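Local coordinates for protein 6-phosphogluconate dehydrogenase, NAD-binding (Mycolicibacterium smegmatis MC2 155, PDB 6SMT) that binds NADPH and probably uses it to reduce imines with S-enantioselectivity, as a member of the HIBADH-related family of oxidoreductases, at residues 27-32 and 157-162. Sequence-based numbering, arbitrary orientation.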
loop_
_atom_site.group_PDB
_atom_site.type_symbol
_atom_site.label_atom_id
_atom_site.label_comp_id
_atom_site.label_asym_id
_atom_site.label_seq_id
_atom_site.Cartn_x
_atom_site.Cartn_y
_atom_site.Cartn_z
ATOM N N ARG B 27 28.805 6.740 -0.662
ATOM C CA ARG B 27 29.173 6.671 0.773
ATOM C C ARG B 27 29.306 5.242 1.208
ATOM O O ARG B 27 30.219 4.888 1.964
ATOM C CB ARG B 27 28.155 7.361 1.674
ATOM C CG ARG B 27 28.162 8.872 1.543
ATOM C CD ARG B 27 27.280 9.486 2.649
ATOM N NE ARG B 27 25.887 9.020 2.730
ATOM C CZ ARG B 27 24.872 9.545 2.019
ATOM N NH1 ARG B 27 25.108 10.486 1.133
ATOM N NH2 ARG B 27 23.689 9.000 2.109
ATOM N N ALA B 28 28.413 4.355 0.802
ATOM C CA ALA B 28 28.498 2.962 1.264
ATOM C C ALA B 28 29.774 2.326 0.707
ATOM O O ALA B 28 30.402 1.484 1.443
ATOM C CB ALA B 28 27.265 2.188 0.830
ATOM N N LEU B 29 30.134 2.560 -0.553
ATOM C CA LEU B 29 31.313 1.953 -1.167
ATOM C C LEU B 29 32.555 2.543 -0.473
ATOM O O LEU B 29 33.496 1.746 -0.192
ATOM C CB LEU B 29 31.332 2.239 -2.656
ATOM C CG LEU B 29 30.194 1.568 -3.430
ATOM C CD1 LEU B 29 30.053 2.246 -4.773
ATOM C CD2 LEU B 29 30.405 0.052 -3.509
ATOM N N LEU B 30 32.537 3.826 -0.149
ATOM C CA LEU B 30 33.709 4.397 0.567
ATOM C C LEU B 30 33.796 3.821 1.961
ATOM O O LEU B 30 34.953 3.523 2.445
ATOM C CB LEU B 30 33.584 5.912 0.634
ATOM C CG LEU B 30 33.864 6.674 -0.640
ATOM C CD1 LEU B 30 33.348 8.115 -0.470
ATOM C CD2 LEU B 30 35.345 6.695 -0.959
ATOM N N ASP B 31 32.675 3.673 2.629
ATOM C CA ASP B 31 32.710 3.158 4.004
ATOM C C ASP B 31 33.223 1.732 4.001
ATOM O O ASP B 31 33.866 1.391 5.057
ATOM C CB ASP B 31 31.310 3.184 4.580
ATOM C CG ASP B 31 30.748 4.500 4.924
ATOM O OD1 ASP B 31 31.478 5.527 4.943
ATOM O OD2 ASP B 31 29.489 4.535 5.239
ATOM N N ALA B 32 33.105 0.953 2.929
ATOM C CA ALA B 32 33.543 -0.464 2.765
ATOM C C ALA B 32 35.050 -0.519 2.479
ATOM O O ALA B 32 35.583 -1.648 2.285
ATOM C CB ALA B 32 32.772 -1.189 1.694
ATOM N N ASP B 157 27.915 -6.639 -2.617
ATOM C CA ASP B 157 27.307 -7.058 -1.328
ATOM C C ASP B 157 27.460 -5.999 -0.247
ATOM O O ASP B 157 26.651 -6.034 0.669
ATOM C CB ASP B 157 28.033 -8.288 -0.782
ATOM C CG ASP B 157 27.530 -9.625 -1.275
ATOM O OD1 ASP B 157 26.322 -9.707 -1.632
ATOM O OD2 ASP B 157 28.356 -10.576 -1.335
ATOM N N THR B 158 28.374 -5.023 -0.418
ATOM C CA THR B 158 28.504 -3.940 0.556
ATOM C C THR B 158 27.293 -2.994 0.446
ATOM O O THR B 158 27.068 -2.243 1.382
ATOM C CB THR B 158 29.813 -3.153 0.372
ATOM O OG1 THR B 158 29.829 -2.423 -0.837
ATOM C CG2 THR B 158 31.029 -4.034 0.279
ATOM N N LEU B 159 26.490 -3.074 -0.619
ATOM C CA LEU B 159 25.384 -2.089 -0.759
ATOM C C LEU B 159 24.106 -2.587 -0.098
ATOM O O LEU B 159 23.232 -1.768 0.262
ATOM C CB LEU B 159 25.133 -1.897 -2.244
ATOM C CG LEU B 159 26.276 -1.336 -3.078
ATOM C CD1 LEU B 159 25.899 -1.369 -4.522
ATOM C CD2 LEU B 159 26.640 0.046 -2.479
ATOM N N GLY B 160 23.958 -3.901 0.047
ATOM C CA GLY B 160 22.657 -4.439 0.471
ATOM C C GLY B 160 22.504 -5.908 0.147
ATOM O O GLY B 160 23.466 -6.553 -0.274
ATOM N N GLN B 161 21.357 -6.464 0.403
ATOM C CA GLN B 161 21.000 -7.807 -0.020
ATOM C C GLN B 161 20.751 -7.820 -1.522
ATOM O O GLN B 161 20.131 -6.863 -2.035
ATOM C CB GLN B 161 19.745 -8.335 0.688
ATOM C CG GLN B 161 19.955 -8.323 2.195
ATOM C CD GLN B 161 19.051 -9.251 2.952
ATOM O OE1 GLN B 161 19.001 -10.454 2.652
ATOM N NE2 GLN B 161 18.443 -8.706 3.993
ATOM N N LEU B 162 21.404 -8.741 -2.199
ATOM C CA LEU B 162 21.365 -8.816 -3.663
ATOM C C LEU B 162 20.573 -10.001 -4.141
ATOM O O LEU B 162 20.578 -11.110 -3.524
ATOM C CB LEU B 162 22.797 -8.910 -4.185
ATOM C CG LEU B 162 23.843 -8.004 -3.581
ATOM C CD1 LEU B 162 25.159 -8.343 -4.259
ATOM C CD2 LEU B 162 23.499 -6.543 -3.682
#
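With chi1 of -62°, L159 holds CG anti to its own carbonyl carbon and its CD2 methyl extends to the last turns of helix 20-31; L29, with chi1 of -66°, has the same first torsion and bends its branched end in to meet it. The two leucines cross obliquely, CD2 of L29 lying 3.9 Å from CD2 of L159. CD2 of L159 also lies 4.0 Å from CB of A28, whose short side chain points at the turn and lets the helix come close. One turn on, CB of A32 packs against CG2 of T158 at 3.6 Å. T158 puts OG1 in the crowded position between backbone N and carbonyl carbon (chi1 68°), where it hydrogen-bonds V155 O, while CG2 faces A32; threonine suits the place by carrying both hydroxyl and methyl. CD2 of L29, crossing T158 at about a right angle, makes van der Waals contact with its OG1 at 3.7 Å. L29 also packs on V13 and V15 of the Rossmann-type sheet. No hydrogen bond crosses the contact: only van der Waals contact passes between the segments, A28, L29 and L159 buried and A32 at the exposed end, one part of how helix 20-31 packs against its domain.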